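Local structure of WbbM protein (Klebsiella pneumoniae, 6U4B) at residues A[96-107]-A[214-223]. The protein is a bifunctional O-antigen polymerase that probably acts as a metal-dependent glycosyltransferase, with three chains in the assembly. Residues are numbered along the deposited sequence; the frame is centred on the assembly and turned at random.
Sequences DYVGFMHYRRHL and NMFVMRKDIF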
loop_
_atom_site.group_PDB
_atom_site.type_symbol
_atom_site.label_atom_id
_atom_site.label_comp_id
_atom_site.label_asym_id
_atom_site.label_seq_id
_atom_site.Cartn_x
_atom_site.Cartn_y
_atom_site.Cartn_z
ATOM N N ASP A 96 49.525 24.059 9.981
ATOM C CA ASP A 96 50.215 25.297 10.328
ATOM C C ASP A 96 49.795 26.445 9.419
ATOM O O ASP A 96 49.825 27.608 9.835
ATOM C CB ASP A 96 51.729 25.093 10.263
ATOM C CG ASP A 96 52.220 24.051 11.248
ATOM O OD1 ASP A 96 51.649 23.958 12.354
ATOM O OD2 ASP A 96 53.177 23.320 10.916
ATOM N N TYR A 97 49.400 26.140 8.184
ATOM C CA TYR A 97 48.890 27.131 7.247
ATOM C C TYR A 97 47.588 26.618 6.654
ATOM O O TYR A 97 47.514 25.463 6.225
ATOM C CB TYR A 97 49.905 27.423 6.137
ATOM C CG TYR A 97 51.062 28.289 6.577
ATOM C CD1 TYR A 97 51.088 29.646 6.283
ATOM C CD2 TYR A 97 52.123 27.754 7.294
ATOM C CE1 TYR A 97 52.142 30.447 6.687
ATOM C CE2 TYR A 97 53.183 28.546 7.702
ATOM C CZ TYR A 97 53.186 29.891 7.397
ATOM O OH TYR A 97 54.237 30.684 7.800
ATOM N N VAL A 98 46.567 27.472 6.635
ATOM C CA VAL A 98 45.248 27.129 6.113
ATOM C C VAL A 98 44.936 28.070 4.958
ATOM O O VAL A 98 45.100 29.289 5.083
ATOM C CB VAL A 98 44.165 27.216 7.204
ATOM C CG1 VAL A 98 42.792 26.910 6.626
ATOM C CG2 VAL A 98 44.485 26.265 8.348
ATOM N N GLY A 99 44.480 27.503 3.837
ATOM C CA GLY A 99 44.270 28.281 2.635
ATOM C C GLY A 99 43.012 27.862 1.900
ATOM O O GLY A 99 42.435 26.803 2.153
ATOM N N PHE A 100 42.597 28.728 0.977
ATOM C CA PHE A 100 41.400 28.509 0.179
ATOM C C PHE A 100 41.620 29.059 -1.220
ATOM O O PHE A 100 42.116 30.177 -1.384
ATOM C CB PHE A 100 40.168 29.175 0.807
ATOM C CG PHE A 100 39.874 28.709 2.201
ATOM C CD1 PHE A 100 40.415 29.367 3.289
ATOM C CD2 PHE A 100 39.061 27.612 2.422
ATOM C CE1 PHE A 100 40.149 28.940 4.575
ATOM C CE2 PHE A 100 38.789 27.178 3.704
ATOM C CZ PHE A 100 39.335 27.844 4.784
ATOM N N MET A 101 41.251 28.265 -2.222
ATOM C CA MET A 101 41.323 28.669 -3.618
ATOM C C MET A 101 40.040 28.243 -4.316
ATOM O O MET A 101 39.282 27.413 -3.810
ATOM C CB MET A 101 42.547 28.060 -4.320
ATOM C CG MET A 101 43.881 28.440 -3.684
ATOM S SD MET A 101 45.348 27.926 -4.613
ATOM C CE MET A 101 45.219 26.142 -4.527
ATOM N N HIS A 102 39.790 28.839 -5.478
ATOM C CA HIS A 102 38.654 28.442 -6.295
ATOM C C HIS A 102 38.982 27.145 -7.037
ATOM O O HIS A 102 40.096 26.623 -6.961
ATOM C CB HIS A 102 38.278 29.561 -7.262
ATOM C CG HIS A 102 38.059 30.882 -6.595
ATOM N ND1 HIS A 102 36.989 31.125 -5.761
ATOM C CD2 HIS A 102 38.779 32.030 -6.629
ATOM C CE1 HIS A 102 37.056 32.366 -5.312
ATOM N NE2 HIS A 102 38.132 32.937 -5.824
ATOM N N TYR A 103 37.998 26.606 -7.761
ATOM C CA TYR A 103 38.200 25.345 -8.464
ATOM C C TYR A 103 38.838 25.529 -9.834
ATOM O O TYR A 103 39.499 24.605 -10.320
ATOM C CB TYR A 103 36.876 24.572 -8.606
ATOM C CG TYR A 103 35.894 25.110 -9.626
ATOM C CD1 TYR A 103 35.807 24.552 -10.896
ATOM C CD2 TYR A 103 35.028 26.152 -9.309
ATOM C CE1 TYR A 103 34.900 25.025 -11.829
ATOM C CE2 TYR A 103 34.114 26.636 -10.241
ATOM C CZ TYR A 103 34.058 26.068 -11.498
ATOM O OH TYR A 103 33.156 26.544 -12.423
ATOM N N ARG A 104 38.669 26.691 -10.466
ATOM C CA ARG A 104 39.367 26.992 -11.710
ATOM C C ARG A 104 40.242 28.235 -11.599
ATOM O O ARG A 104 40.759 28.713 -12.614
ATOM C CB ARG A 104 38.369 27.141 -12.862
ATOM C CG ARG A 104 38.048 25.833 -13.556
ATOM C CD ARG A 104 36.821 25.947 -14.440
ATOM N NE ARG A 104 37.000 26.878 -15.547
ATOM C CZ ARG A 104 36.082 27.097 -16.483
ATOM N NH1 ARG A 104 36.320 27.960 -17.462
ATOM N NH2 ARG A 104 34.926 26.449 -16.439
ATOM N N ARG A 105 40.404 28.781 -10.396
ATOM C CA ARG A 105 41.277 29.923 -10.154
ATOM C C ARG A 105 42.132 29.611 -8.936
ATOM O O ARG A 105 41.599 29.309 -7.863
ATOM C CB ARG A 105 40.471 31.207 -9.939
ATOM C CG ARG A 105 39.746 31.701 -11.179
ATOM C CD ARG A 105 38.655 32.691 -10.813
ATOM N NE ARG A 105 38.101 33.365 -11.984
ATOM C CZ ARG A 105 37.060 32.924 -12.684
ATOM N NH1 ARG A 105 36.451 31.797 -12.338
ATOM N NH2 ARG A 105 36.629 33.612 -13.733
ATOM N N HIS A 106 43.448 29.669 -9.104
ATOM C CA HIS A 106 44.388 29.270 -8.067
ATOM C C HIS A 106 45.444 30.356 -7.892
ATOM O O HIS A 106 45.431 31.387 -8.573
ATOM C CB HIS A 106 45.036 27.922 -8.413
ATOM C CG HIS A 106 44.047 26.826 -8.658
ATOM N ND1 HIS A 106 44.028 26.085 -9.821
ATOM C CD2 HIS A 106 43.042 26.343 -7.889
ATOM C CE1 HIS A 106 43.053 25.196 -9.758
ATOM N NE2 HIS A 106 42.439 25.331 -8.596
ATOM N N LEU A 107 46.372 30.113 -6.972
ATOM C CA LEU A 107 47.483 31.017 -6.717
ATOM C C LEU A 107 48.771 30.422 -7.269
ATOM O O LEU A 107 48.978 29.205 -7.222
ATOM C CB LEU A 107 47.638 31.288 -5.222
ATOM C CG LEU A 107 46.486 31.997 -4.508
ATOM C CD1 LEU A 107 46.665 31.873 -3.005
ATOM C CD2 LEU A 107 46.410 33.456 -4.922
ATOM N N ASN A 214 38.447 36.017 -2.022
ATOM C CA ASN A 214 38.363 35.128 -0.870
ATOM C C ASN A 214 39.422 34.036 -0.963
ATOM O O ASN A 214 39.303 32.991 -0.316
ATOM C CB ASN A 214 36.963 34.524 -0.754
ATOM C CG ASN A 214 36.425 34.052 -2.089
ATOM O OD1 ASN A 214 36.793 34.577 -3.139
ATOM N ND2 ASN A 214 35.548 33.062 -2.058
ATOM N N MET A 215 40.451 34.268 -1.770
ATOM C CA MET A 215 41.506 33.300 -2.026
ATOM C C MET A 215 42.753 33.738 -1.267
ATOM O O MET A 215 43.302 34.811 -1.537
ATOM C CB MET A 215 41.775 33.205 -3.527
ATOM C CG MET A 215 42.628 32.032 -3.964
ATOM S SD MET A 215 42.437 31.711 -5.729
ATOM C CE MET A 215 42.939 33.284 -6.422
ATOM N N PHE A 216 43.187 32.921 -0.311
ATOM C CA PHE A 216 44.329 33.287 0.516
ATOM C C PHE A 216 44.925 32.035 1.139
ATOM O O PHE A 216 44.312 30.966 1.144
ATOM C CB PHE A 216 43.936 34.289 1.613
ATOM C CG PHE A 216 42.839 33.798 2.529
ATOM C CD1 PHE A 216 41.530 34.212 2.350
ATOM C CD2 PHE A 216 43.120 32.927 3.572
ATOM C CE1 PHE A 216 40.521 33.767 3.192
ATOM C CE2 PHE A 216 42.119 32.477 4.415
ATOM C CZ PHE A 216 40.818 32.899 4.226
ATOM N N VAL A 217 46.140 32.191 1.658
ATOM C CA VAL A 217 46.764 31.235 2.564
ATOM C C VAL A 217 47.301 32.031 3.744
ATOM O O VAL A 217 48.047 32.998 3.552
ATOM C CB VAL A 217 47.903 30.442 1.891
ATOM C CG1 VAL A 217 48.383 29.323 2.810
ATOM C CG2 VAL A 217 47.464 29.886 0.543
ATOM N N MET A 218 46.920 31.645 4.959
ATOM C CA MET A 218 47.384 32.368 6.134
ATOM C C MET A 218 47.738 31.391 7.246
ATOM O O MET A 218 47.373 30.213 7.214
ATOM C CB MET A 218 46.350 33.387 6.625
ATOM C CG MET A 218 45.036 32.790 7.065
ATOM S SD MET A 218 43.922 34.060 7.695
ATOM C CE MET A 218 43.696 35.076 6.239
ATOM N N ARG A 219 48.467 31.911 8.231
ATOM C CA ARG A 219 48.943 31.108 9.344
ATOM C C ARG A 219 47.777 30.615 10.193
ATOM O O ARG A 219 46.729 31.261 10.290
ATOM C CB ARG A 219 49.918 31.919 10.202
ATOM C CG ARG A 219 50.673 31.098 11.235
ATOM C CD ARG A 219 52.158 31.048 10.929
ATOM N NE ARG A 219 52.824 32.308 11.248
ATOM C CZ ARG A 219 54.131 32.513 11.125
ATOM N NH1 ARG A 219 54.652 33.691 11.442
ATOM N NH2 ARG A 219 54.920 31.542 10.684
ATOM N N LYS A 220 47.982 29.449 10.813
ATOM C CA LYS A 220 46.937 28.789 11.591
ATOM C C LYS A 220 46.334 29.717 12.642
ATOM O O LYS A 220 45.110 29.788 12.799
ATOM C CB LYS A 220 47.513 27.533 12.247
ATOM C CG LYS A 220 46.631 26.878 13.295
ATOM C CD LYS A 220 47.395 25.752 13.976
ATOM C CE LYS A 220 46.699 25.262 15.234
ATOM N NZ LYS A 220 47.570 24.336 16.013
ATOM N N ASP A 221 47.184 30.446 13.369
ATOM C CA ASP A 221 46.680 31.320 14.425
ATOM C C ASP A 221 45.980 32.546 13.851
ATOM O O ASP A 221 44.990 33.024 14.420
ATOM C CB ASP A 221 47.822 31.727 15.351
ATOM C CG ASP A 221 48.273 30.587 16.241
ATOM O OD1 ASP A 221 47.399 29.840 16.742
ATOM O OD2 ASP A 221 49.498 30.433 16.443
ATOM N N ILE A 222 46.469 33.067 12.726
ATOM C CA ILE A 222 45.789 34.182 12.079
ATOM C C ILE A 222 44.452 33.732 11.500
ATOM O O ILE A 222 43.480 34.500 11.488
ATOM C CB ILE A 222 46.699 34.803 11.001
ATOM C CG1 ILE A 222 48.014 35.276 11.630
ATOM C CG2 ILE A 222 46.007 35.963 10.306
ATOM C CD1 ILE A 222 48.903 36.062 10.686
ATOM N N PHE A 223 44.375 32.488 11.022
ATOM C CA PHE A 223 43.125 31.985 10.459
ATOM C C PHE A 223 42.041 31.862 11.524
ATOM O O PHE A 223 40.884 32.225 11.280
ATOM C CB PHE A 223 43.365 30.638 9.776
ATOM C CG PHE A 223 42.104 29.902 9.424
ATOM C CD1 PHE A 223 41.357 30.268 8.317
ATOM C CD2 PHE A 223 41.668 28.839 10.199
ATOM C CE1 PHE A 223 40.198 29.590 7.989
ATOM C CE2 PHE A 223 40.511 28.156 9.877
ATOM C CZ PHE A 223 39.775 28.532 8.769
#
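Antiparallel pairing of strands 97-102 and 216-219 joins Val98 to Met218 and Phe100 to Phe216 inside the mixed sheet of the DUF4422 region. Each of these hydrogen-bonded pairs exchanges two backbone bonds, Val98 N to Met218 O (2.9 Å) being the counterpart of Met218 N to Val98 O. Between them the non-hydrogen-bonded pair Gly99 and Val217 brings its CA atoms to 3.9 Å. A further bond, from Lys220 N to Asp96 O (2.8 Å), ties the start of helix 220-240, for which Arg219 is the N-cap residue, to the residue just before strand 97-102. On the sheet face that bears Val98 and Phe100, the first turn of this helix places Phe223 beside Phe100 and Phe216, and the three rings form an aromatic cluster. Phe100 turns its edge toward the face of Phe216, offset, with the planes at 69°, while Val98 CG1, placed opposite the backbone N (chi1 178°), makes a CH-pi contact over the centre of the Phe223 ring, 3.9 Å from the centroid. On the opposite face Tyr97 OH, hydrogen-bonded to Ile150 O, lies 3.1 Å from NH2 of Arg219, whose NH1 is salt-bridged to Asp151. Just before strand 216-219, Met215, its chain bent at chi3 (58°), has SD 3.8 Å from His102 CD2 and CE 3.8 Å from Leu107 CD2.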